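PDB 4ISM: ferritin from Pseudo-nitzschia multiseries, which probably stores iron in a soluble, readily available form, oxidising ferrous ions with dioxygen and depositing them as ferric hydroxide. Local coordinates for residues Arg11-Glu16 against Ile65-Gln70; Gln15-Ser20 against Glu48-Gly53; Gln21-Ala26 against Ala40-Glu45. All coordinates share one frame; numbering follows the deposited sequence.

Contact 1: residues Arg11-Glu16 against Ile65-Gln70. With ZN (zinc ion), chain M.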
loop_
_atom_site.group_PDB
_atom_site.type_symbol
_atom_site.label_atom_id
_atom_site.label_comp_id
_atom_site.label_asym_id
_atom_site.label_seq_id
_atom_site.Cartn_x
_atom_site.Cartn_y
_atom_site.Cartn_z
ATOM N N ARG B 11 -1.613 36.857 -43.751
ATOM C CA ARG B 11 -2.329 37.885 -43.053
ATOM C C ARG B 11 -3.074 37.299 -41.843
ATOM O O ARG B 11 -3.325 38.015 -40.852
ATOM C CB ARG B 11 -3.319 38.506 -44.013
ATOM C CG ARG B 11 -4.314 39.442 -43.425
ATOM C CD ARG B 11 -5.343 39.870 -44.470
ATOM N NE ARG B 11 -6.326 40.801 -43.890
ATOM C CZ ARG B 11 -7.202 40.483 -42.930
ATOM N NH1 ARG B 11 -7.234 39.256 -42.409
ATOM N NH2 ARG B 11 -8.028 41.405 -42.472
ATOM N N GLN B 12 -3.409 36.013 -41.887
ATOM C CA GLN B 12 -4.142 35.451 -40.691
ATOM C C GLN B 12 -3.216 35.434 -39.480
ATOM O O GLN B 12 -3.670 35.653 -38.343
ATOM C CB GLN B 12 -4.642 34.053 -40.993
ATOM C CG GLN B 12 -5.684 33.563 -39.972
ATOM C CD GLN B 12 -6.864 34.490 -39.806
ATOM O OE1 GLN B 12 -7.348 35.118 -40.780
ATOM N NE2 GLN B 12 -7.343 34.595 -38.571
ATOM N N VAL B 13 -1.916 35.162 -39.716
ATOM C CA VAL B 13 -0.970 35.145 -38.632
ATOM C C VAL B 13 -0.994 36.541 -37.945
ATOM O O VAL B 13 -1.077 36.672 -36.702
ATOM C CB VAL B 13 0.453 34.749 -39.094
ATOM C CG1 VAL B 13 1.458 34.928 -37.956
ATOM C CG2 VAL B 13 0.510 33.269 -39.569
ATOM N N THR B 14 -0.938 37.594 -38.766
ATOM C CA THR B 14 -0.945 38.962 -38.262
ATOM C C THR B 14 -2.214 39.234 -37.462
ATOM O O THR B 14 -2.159 39.841 -36.414
ATOM C CB THR B 14 -0.847 39.941 -39.441
ATOM O OG1 THR B 14 0.320 39.533 -40.170
ATOM C CG2 THR B 14 -0.622 41.353 -38.920
ATOM N N GLN B 15 -3.346 38.811 -37.989
ATOM C CA GLN B 15 -4.585 39.047 -37.283
ATOM C C GLN B 15 -4.599 38.352 -35.910
ATOM O O GLN B 15 -5.109 38.952 -34.965
ATOM C CB GLN B 15 -5.744 38.510 -38.104
ATOM C CG GLN B 15 -7.039 38.769 -37.371
ATOM C CD GLN B 15 -7.755 40.028 -37.850
ATOM O OE1 GLN B 15 -7.111 41.077 -38.182
ATOM N NE2 GLN B 15 -9.107 39.902 -37.994
ATOM N N GLU B 16 -4.082 37.108 -35.792
ATOM C CA GLU B 16 -4.132 36.430 -34.478
ATOM C C GLU B 16 -3.202 37.210 -33.535
ATOM O O GLU B 16 -3.550 37.456 -32.375
ATOM C CB GLU B 16 -3.671 34.957 -34.577
ATOM C CG GLU B 16 -4.502 34.114 -35.579
ATOM C CD GLU B 16 -5.918 33.900 -35.067
ATOM O OE1 GLU B 16 -6.159 34.081 -33.824
ATOM O OE2 GLU B 16 -6.832 33.635 -35.891
ATOM N N ILE B 65 3.890 27.097 -47.222
ATOM C CA ILE B 65 3.279 28.396 -47.465
ATOM C C ILE B 65 4.292 29.394 -46.839
ATOM O O ILE B 65 4.465 29.401 -45.623
ATOM C CB ILE B 65 1.874 28.459 -46.776
ATOM C CG1 ILE B 65 0.859 27.577 -47.516
ATOM C CG2 ILE B 65 1.350 29.899 -46.741
ATOM C CD1 ILE B 65 -0.451 27.346 -46.802
ATOM N N PRO B 66 4.992 30.231 -47.653
ATOM C CA PRO B 66 6.007 31.110 -47.056
ATOM C C PRO B 66 5.347 32.141 -46.063
ATOM O O PRO B 66 4.280 32.673 -46.290
ATOM C CB PRO B 66 6.666 31.802 -48.268
ATOM C CG PRO B 66 6.188 31.069 -49.486
ATOM C CD PRO B 66 4.839 30.473 -49.115
ATOM N N ILE B 67 5.923 32.309 -44.919
ATOM C CA ILE B 67 5.391 33.248 -43.934
ATOM C C ILE B 67 6.498 34.243 -43.844
ATOM O O ILE B 67 7.652 33.831 -43.811
ATOM C CB ILE B 67 5.321 32.568 -42.533
ATOM C CG1 ILE B 67 4.183 31.586 -42.501
ATOM C CG2 ILE B 67 5.139 33.603 -41.418
ATOM C CD1 ILE B 67 2.850 32.227 -42.921
ATOM N N GLU B 68 6.135 35.510 -43.798
ATOM C CA GLU B 68 7.003 36.594 -43.354
ATOM C C GLU B 68 6.251 37.382 -42.321
ATOM O O GLU B 68 5.145 37.866 -42.592
ATOM C CB GLU B 68 7.363 37.504 -44.523
ATOM C CG GLU B 68 8.388 36.806 -45.350
ATOM C CD GLU B 68 8.882 37.680 -46.487
ATOM O OE1 GLU B 68 8.371 38.808 -46.623
ATOM O OE2 GLU B 68 9.782 37.233 -47.212
ATOM N N LEU B 69 6.774 37.381 -41.104
ATOM C CA LEU B 69 6.102 38.094 -40.028
ATOM C C LEU B 69 6.028 39.602 -40.359
ATOM O O LEU B 69 7.041 40.212 -40.762
ATOM C CB LEU B 69 6.838 37.906 -38.730
ATOM C CG LEU B 69 6.950 36.439 -38.273
ATOM C CD1 LEU B 69 7.800 36.331 -36.995
ATOM C CD2 LEU B 69 5.554 35.892 -37.985
ATOM N N GLN B 70 4.859 40.183 -40.111
ATOM C CA GLN B 70 4.602 41.599 -40.326
ATOM C C GLN B 70 4.675 42.257 -38.966
ATOM O O GLN B 70 4.654 41.549 -37.917
ATOM C CB GLN B 70 3.182 41.809 -40.937
ATOM C CG GLN B 70 3.013 41.003 -42.213
ATOM C CD GLN B 70 1.704 41.329 -42.900
ATOM O OE1 GLN B 70 1.744 41.955 -43.961
ATOM N NE2 GLN B 70 0.525 40.934 -42.310
HETATM ZN ZN ZN M . -7.713 33.528 -32.686
HETATM O O HOH W 1 2.675 38.262 -39.399
HETATM O O HOH W 2 -8.449 32.208 -34.460
HETATM O O HOH W 3 -9.660 34.156 -32.385
#
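Ile67 is the first residue of 65-70 to touch 11-16: its CD1 methyl lies 4.2 Å from CG2 of Val13. Two residues on, Leu69 turns its CD2 to the other methyl of the same valine, CG1, also at 4.2 Å, which leaves Val13 touched on both branches by the passing chain. Ile67 and Leu69 also face a second subunit, packing on its Ile28 and its Leu24 respectively. The segment belongs to the long connection that follows helix 36-62 in the ferritin four-helix bundle; here it runs in extended form over helix 4-32, between that helix and the neighbouring copy. Gln70 makes the polar part of the contact. Its backbone N gives a hydrogen bond to a water at 3.0 Å, and the same water lies 2.8 Å from OG1 of Thr14. With CG beside the backbone N (chi1 -55°) and the chain extended beyond it, the side chain of Gln70 crosses that of Thr14 at about a right angle and brings NE2 to OG1. This hydrogen bond is short, 2.6 Å from NE2 to OG1, and nearly straight at 170°, with the hydroxyl oxygen almost in the plane of the amide. An alanine in place of Thr14 would remove the hydroxyl, and would probably leave the Gln70 amide without this acceptor and the water bridge without its helix end. Two residues further along, Glu16 faces the bundle interior, where its OE2 accepts a 2.9 Å hydrogen bond from NE2 of Gln12, one turn earlier, and its OE1 binds a zinc ion.

Contact 2: residues Gln15-Ser20 against Glu48-Gly53. With ZN (zinc ion), chain M; ZN (zinc ion), chain N; ZN (zinc ion), chain O.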
loop_
_atom_site.group_PDB
_atom_site.type_symbol
_atom_site.label_atom_id
_atom_site.label_comp_id
_atom_site.label_asym_id
_atom_site.label_seq_id
_atom_site.Cartn_x
_atom_site.Cartn_y
_atom_site.Cartn_z
ATOM N N GLN B 15 -3.346 38.811 -37.989
ATOM C CA GLN B 15 -4.585 39.047 -37.283
ATOM C C GLN B 15 -4.599 38.352 -35.910
ATOM O O GLN B 15 -5.109 38.952 -34.965
ATOM C CB GLN B 15 -5.744 38.510 -38.104
ATOM C CG GLN B 15 -7.039 38.769 -37.371
ATOM C CD GLN B 15 -7.755 40.028 -37.850
ATOM O OE1 GLN B 15 -7.111 41.077 -38.182
ATOM N NE2 GLN B 15 -9.107 39.902 -37.994
ATOM N N GLU B 16 -4.082 37.108 -35.792
ATOM C CA GLU B 16 -4.132 36.430 -34.478
ATOM C C GLU B 16 -3.202 37.210 -33.535
ATOM O O GLU B 16 -3.550 37.456 -32.375
ATOM C CB GLU B 16 -3.671 34.957 -34.577
ATOM C CG GLU B 16 -4.502 34.114 -35.579
ATOM C CD GLU B 16 -5.918 33.900 -35.067
ATOM O OE1 GLU B 16 -6.159 34.081 -33.824
ATOM O OE2 GLU B 16 -6.832 33.635 -35.891
ATOM N N PHE B 17 -2.021 37.620 -34.026
ATOM C CA PHE B 17 -1.081 38.333 -33.114
ATOM C C PHE B 17 -1.617 39.721 -32.751
ATOM O O PHE B 17 -1.326 40.247 -31.655
ATOM C CB PHE B 17 0.276 38.415 -33.749
ATOM C CG PHE B 17 0.987 37.086 -33.809
ATOM C CD1 PHE B 17 0.594 35.991 -33.004
ATOM C CD2 PHE B 17 2.056 36.919 -34.688
ATOM C CE1 PHE B 17 1.278 34.774 -33.042
ATOM C CE2 PHE B 17 2.733 35.712 -34.740
ATOM C CZ PHE B 17 2.353 34.646 -33.915
ATOM N N THR B 18 -2.276 40.372 -33.701
ATOM C CA THR B 18 -2.950 41.692 -33.433
ATOM C C THR B 18 -4.009 41.535 -32.310
ATOM O O THR B 18 -4.075 42.360 -31.394
ATOM C CB THR B 18 -3.634 42.221 -34.737
ATOM O OG1 THR B 18 -2.626 42.517 -35.725
ATOM C CG2 THR B 18 -4.533 43.508 -34.495
ATOM N N ALA B 19 -4.830 40.497 -32.425
ATOM C CA ALA B 19 -5.822 40.119 -31.409
ATOM C C ALA B 19 -5.141 39.863 -30.115
ATOM O O ALA B 19 -5.597 40.346 -29.069
ATOM C CB ALA B 19 -6.675 38.890 -31.877
ATOM N N SER B 20 -4.023 39.139 -30.108
ATOM C CA SER B 20 -3.347 38.873 -28.831
ATOM C C SER B 20 -2.980 40.223 -28.141
ATOM O O SER B 20 -3.108 40.402 -26.874
ATOM C CB SER B 20 -2.083 38.027 -29.152
ATOM O OG SER B 20 -1.276 37.782 -28.031
ATOM N N GLU B 48 -3.820 32.785 -25.595
ATOM C CA GLU B 48 -4.492 31.896 -26.507
ATOM C C GLU B 48 -4.473 32.390 -27.955
ATOM O O GLU B 48 -4.367 31.548 -28.894
ATOM C CB GLU B 48 -5.956 31.781 -26.068
ATOM C CG GLU B 48 -6.826 30.996 -27.029
ATOM C CD GLU B 48 -8.273 31.066 -26.568
ATOM O OE1 GLU B 48 -8.540 30.777 -25.366
ATOM O OE2 GLU B 48 -9.128 31.464 -27.380
ATOM N N GLU B 49 -4.668 33.693 -28.174
ATOM C CA GLU B 49 -4.614 34.195 -29.556
ATOM C C GLU B 49 -3.234 33.990 -30.085
ATOM O O GLU B 49 -3.026 33.731 -31.309
ATOM C CB GLU B 49 -4.951 35.711 -29.614
ATOM C CG GLU B 49 -6.397 36.020 -29.276
ATOM C CD GLU B 49 -7.379 35.372 -30.232
ATOM O OE1 GLU B 49 -6.988 35.035 -31.343
ATOM O OE2 GLU B 49 -8.541 35.088 -29.871
ATOM N N ARG B 50 -2.239 34.199 -29.211
ATOM C CA ARG B 50 -0.895 33.913 -29.645
ATOM C C ARG B 50 -0.741 32.451 -30.100
ATOM O O ARG B 50 -0.180 32.172 -31.164
ATOM C CB ARG B 50 0.185 34.326 -28.584
ATOM C CG ARG B 50 1.594 34.094 -29.088
ATOM C CD ARG B 50 2.657 34.982 -28.417
ATOM N NE ARG B 50 4.042 34.713 -28.899
ATOM C CZ ARG B 50 4.697 33.617 -28.503
ATOM N NH1 ARG B 50 4.083 32.830 -27.689
ATOM N NH2 ARG B 50 5.866 33.278 -28.967
ATOM N N GLU B 51 -1.256 31.518 -29.316
ATOM C CA GLU B 51 -1.171 30.071 -29.705
ATOM C C GLU B 51 -1.880 29.847 -31.043
ATOM O O GLU B 51 -1.426 29.073 -31.877
ATOM C CB GLU B 51 -1.805 29.154 -28.607
ATOM C CG GLU B 51 -1.041 29.157 -27.300
ATOM C CD GLU B 51 0.415 28.669 -27.495
ATOM O OE1 GLU B 51 0.665 27.686 -28.254
ATOM O OE2 GLU B 51 1.356 29.310 -26.962
ATOM N N HIS B 52 -3.003 30.529 -31.275
ATOM C CA HIS B 52 -3.664 30.403 -32.605
ATOM C C HIS B 52 -2.720 30.850 -33.746
ATOM O O HIS B 52 -2.648 30.193 -34.781
ATOM C CB HIS B 52 -4.934 31.304 -32.769
ATOM C CG HIS B 52 -6.069 30.972 -31.840
ATOM N ND1 HIS B 52 -7.120 31.838 -31.637
ATOM C CD2 HIS B 52 -6.306 29.897 -31.037
ATOM C CE1 HIS B 52 -7.946 31.333 -30.728
ATOM N NE2 HIS B 52 -7.468 30.162 -30.331
ATOM N N GLY B 53 -2.121 32.015 -33.598
ATOM C CA GLY B 53 -1.130 32.472 -34.586
ATOM C C GLY B 53 -0.032 31.428 -34.819
ATOM O O GLY B 53 0.426 31.181 -35.961
HETATM ZN ZN ZN M . -7.713 33.528 -32.686
HETATM ZN ZN ZN N . -10.758 31.851 -25.813
HETATM ZN ZN ZN O . -10.109 34.739 -30.647
HETATM O O HOH W 2 -8.449 32.208 -34.460
HETATM O O HOH W 3 -9.660 34.156 -32.385
HETATM O O HOH W 4 -11.698 30.426 -24.936
#
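Glu16 and Glu49 adopt nearly the same shape, CG beside the backbone N (chi1 -58° and -68°) and a second bend at chi2, and this turns both carboxylates to the same side of the antiparallel helix pair, toward the bundle interior; the helix axes here approach to 7.7 Å. The side chains cross at about a right angle, yet their carboxylate planes are nearly coplanar, and the OE1 atoms of Glu16 and Glu49 come within 2.8 Å of each other because one zinc ion takes both. His52 completes the protein ligands of this ion with ND1, 2.1 Å from the metal, its ring steeply turned to the Glu16 carboxylate, whose OE1 lies at the ring edge. Two waters fill out the coordination. Glu49 also bridges: its OE2 binds a second zinc ion at 1.8 Å, and one of the waters joins the two metals. The glutamate, glutamate and histidine set, with Glu95 beyond it on the second ion, corresponds to the ferroxidase centre of ferritins. Away from the metals the helices pack closely. CB of Ser20 rests on CB of Glu49 at 3.7 Å, while the Phe17 ring lies with CE1 3.5 Å from the carbonyl O of Arg50, which meets the ring at its edge. Gly53 passes beside this ring, where a side chain would collide with CE1. Asn98 and Gln12 hold OE2 of Glu16, steadying the carboxylate whose other oxygen binds metal. Anionic oxygens this close together probably depend on the cations to offset their repulsion, an arrangement consistent with a site that gathers and oxidises ferrous ions.

Contact 3: residues Gln21-Ala26 against Ala40-Glu45. With ZN (zinc ion), chain N.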
loop_
_atom_site.group_PDB
_atom_site.type_symbol
_atom_site.label_atom_id
_atom_site.label_comp_id
_atom_site.label_asym_id
_atom_site.label_seq_id
_atom_site.Cartn_x
_atom_site.Cartn_y
_atom_site.Cartn_z
ATOM N N GLN B 21 -2.541 41.206 -28.966
ATOM C CA GLN B 21 -2.032 42.459 -28.371
ATOM C C GLN B 21 -3.240 43.255 -27.893
ATOM O O GLN B 21 -3.143 43.963 -26.891
ATOM C CB GLN B 21 -1.304 43.349 -29.382
ATOM C CG GLN B 21 0.107 42.896 -29.597
ATOM C CD GLN B 21 0.977 43.220 -28.351
ATOM O OE1 GLN B 21 1.084 42.405 -27.446
ATOM N NE2 GLN B 21 1.618 44.365 -28.349
ATOM N N VAL B 22 -4.353 43.183 -28.636
ATOM C CA VAL B 22 -5.581 43.907 -28.203
ATOM C C VAL B 22 -6.123 43.330 -26.861
ATOM O O VAL B 22 -6.420 44.081 -25.914
ATOM C CB VAL B 22 -6.688 43.860 -29.259
ATOM C CG1 VAL B 22 -8.000 44.513 -28.694
ATOM C CG2 VAL B 22 -6.203 44.614 -30.511
ATOM N N TYR B 23 -6.146 42.008 -26.728
ATOM C CA TYR B 23 -6.440 41.383 -25.375
ATOM C C TYR B 23 -5.447 41.821 -24.346
ATOM O O TYR B 23 -5.864 42.137 -23.270
ATOM C CB TYR B 23 -6.369 39.851 -25.479
ATOM C CG TYR B 23 -7.662 39.291 -26.006
ATOM C CD1 TYR B 23 -7.780 38.812 -27.298
ATOM C CD2 TYR B 23 -8.809 39.216 -25.165
ATOM C CE1 TYR B 23 -8.989 38.218 -27.766
ATOM C CE2 TYR B 23 -9.987 38.611 -25.625
ATOM C CZ TYR B 23 -10.065 38.113 -26.907
ATOM O OH TYR B 23 -11.269 37.564 -27.361
ATOM N N LEU B 24 -4.144 41.947 -24.689
ATOM C CA LEU B 24 -3.183 42.430 -23.692
ATOM C C LEU B 24 -3.526 43.872 -23.299
ATOM O O LEU B 24 -3.474 44.267 -22.092
ATOM C CB LEU B 24 -1.718 42.369 -24.179
ATOM C CG LEU B 24 -0.717 42.853 -23.114
ATOM C CD1 LEU B 24 -0.671 42.034 -21.784
ATOM C CD2 LEU B 24 0.669 42.746 -23.749
ATOM N N SER B 25 -3.876 44.687 -24.292
ATOM C CA SER B 25 -4.279 46.027 -23.929
ATOM C C SER B 25 -5.497 46.091 -22.966
ATOM O O SER B 25 -5.526 46.916 -22.018
ATOM C CB SER B 25 -4.464 46.904 -25.173
ATOM O OG SER B 25 -4.956 48.139 -24.736
ATOM N N ALA B 26 -6.484 45.228 -23.214
ATOM C CA ALA B 26 -7.673 45.140 -22.374
ATOM C C ALA B 26 -7.264 44.707 -20.935
ATOM O O ALA B 26 -7.755 45.279 -19.972
ATOM C CB ALA B 26 -8.658 44.106 -23.001
ATOM N N ALA B 40 -7.168 39.214 -15.511
ATOM C CA ALA B 40 -6.670 37.830 -15.683
ATOM C C ALA B 40 -7.307 37.127 -16.904
ATOM O O ALA B 40 -6.610 36.423 -17.615
ATOM C CB ALA B 40 -6.940 37.001 -14.388
ATOM N N TYR B 41 -8.611 37.294 -17.119
ATOM C CA TYR B 41 -9.339 36.673 -18.265
ATOM C C TYR B 41 -8.763 37.210 -19.576
ATOM O O TYR B 41 -8.554 36.442 -20.520
ATOM C CB TYR B 41 -10.874 36.960 -18.219
ATOM C CG TYR B 41 -11.698 36.487 -19.442
ATOM C CD1 TYR B 41 -12.432 35.288 -19.428
ATOM C CD2 TYR B 41 -11.730 37.240 -20.623
ATOM C CE1 TYR B 41 -13.185 34.850 -20.534
ATOM C CE2 TYR B 41 -12.434 36.794 -21.731
ATOM C CZ TYR B 41 -13.164 35.596 -21.668
ATOM O OH TYR B 41 -13.870 35.190 -22.789
ATOM N N MET B 42 -8.558 38.540 -19.664
ATOM C CA MET B 42 -8.011 39.093 -20.913
ATOM C C MET B 42 -6.581 38.584 -21.146
ATOM O O MET B 42 -6.158 38.314 -22.276
ATOM C CB MET B 42 -8.021 40.669 -20.832
ATOM C CG MET B 42 -9.468 41.175 -20.975
ATOM S SD MET B 42 -10.442 40.579 -22.340
ATOM C CE MET B 42 -12.103 41.298 -22.211
ATOM N N LEU B 43 -5.805 38.474 -20.081
ATOM C CA LEU B 43 -4.468 38.007 -20.237
ATOM C C LEU B 43 -4.425 36.550 -20.739
ATOM O O LEU B 43 -3.554 36.232 -21.559
ATOM C CB LEU B 43 -3.751 38.120 -18.889
ATOM C CG LEU B 43 -2.251 37.925 -18.788
ATOM C CD1 LEU B 43 -1.478 38.986 -19.604
ATOM C CD2 LEU B 43 -1.766 37.956 -17.294
ATOM N N ALA B 44 -5.303 35.684 -20.204
ATOM C CA ALA B 44 -5.420 34.270 -20.675
ATOM C C ALA B 44 -5.783 34.256 -22.157
ATOM O O ALA B 44 -5.147 33.507 -22.918
ATOM C CB ALA B 44 -6.474 33.498 -19.869
ATOM N N GLU B 45 -6.746 35.100 -22.578
ATOM C CA GLU B 45 -7.121 35.172 -23.938
ATOM C C GLU B 45 -6.038 35.721 -24.835
ATOM O O GLU B 45 -5.910 35.317 -26.022
ATOM C CB GLU B 45 -8.394 36.029 -24.157
ATOM C CG GLU B 45 -9.636 35.314 -23.655
ATOM C CD GLU B 45 -9.892 34.103 -24.548
ATOM O OE1 GLU B 45 -9.653 34.202 -25.789
ATOM O OE2 GLU B 45 -10.273 33.050 -24.021
HETATM ZN ZN ZN N . -10.758 31.851 -25.813
HETATM O O HOH W 4 -11.698 30.426 -24.936
#
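Tyr23 lays one face of its ring against Glu45, whose CB sits 3.6 Å from the ring centroid and 23° off the normal, a CH-pi contact displaced toward the CD2-CE2 rim. The two side chains run side by side in the same direction, so the phenol and the carboxylate leave the helix pair together. At the edge of the same ring stands Met42, its SD 3.5 Å from CD2 of Tyr23 and near the ring plane, a Met-aromatic contact. The bend at chi2 of Met42 (-51°) turns the sulfur to that edge, and the methylene before it, CG, packs on CB of Ala26 at 3.7 Å. On another flank Leu24 and Leu43 lie alongside each other, with their CD1 methyls 3.8 Å apart; both also touch Leu54 of a second subunit. Further out, the helices run antiparallel at 166° with axes 7.7 Å apart, an adjacent pair in the ferritin four-helix bundle. Helix 84-111 covers the pair from within, with Ile91 on both Tyr23 and Met42 and Trp88 on Met42, and Ile135 of helix 115-145 also reaches the tyrosine. The Tyr23 hydroxyl is hydrogen-bonded to OE2 of Glu95, which fixes the outer end of the ring. Glu45 ends in a zinc ion that it grips with both oxygens, unequally, OE2 at 2.2 Å and OE1 at 2.6 Å; Glu48 and Glu131 share this ion. The aliphatic root of Glu45 is thus held by an aromatic face while its carboxylate serves the metal, and Tyr23 ties the packing here to a glutamate of the neighbouring metal centre, probably helping to position both acids.

All three contacts use helix 4-32, and contacts 2 and 3 are successive parts of its antiparallel pairing with helix 36-62, their centres 11 Å apart. Contact 1 lies 10 Å from contact 2, centre to centre, and joins the same helix to the loop that follows helix 36-62. Glu16 belongs to both contacts 1 and 2, so the helix covered by 65-70 on one side supplies a zinc ligand on the other. Contacts 2 and 3 touch where CG of Glu49 meets CD1 of Tyr23 at 3.7 Å, and they share a further zinc ion, bound by Glu48 and Glu45. Contacts 1 and 3 do not touch, their centres 20 Å apart, but each reaches the second subunit.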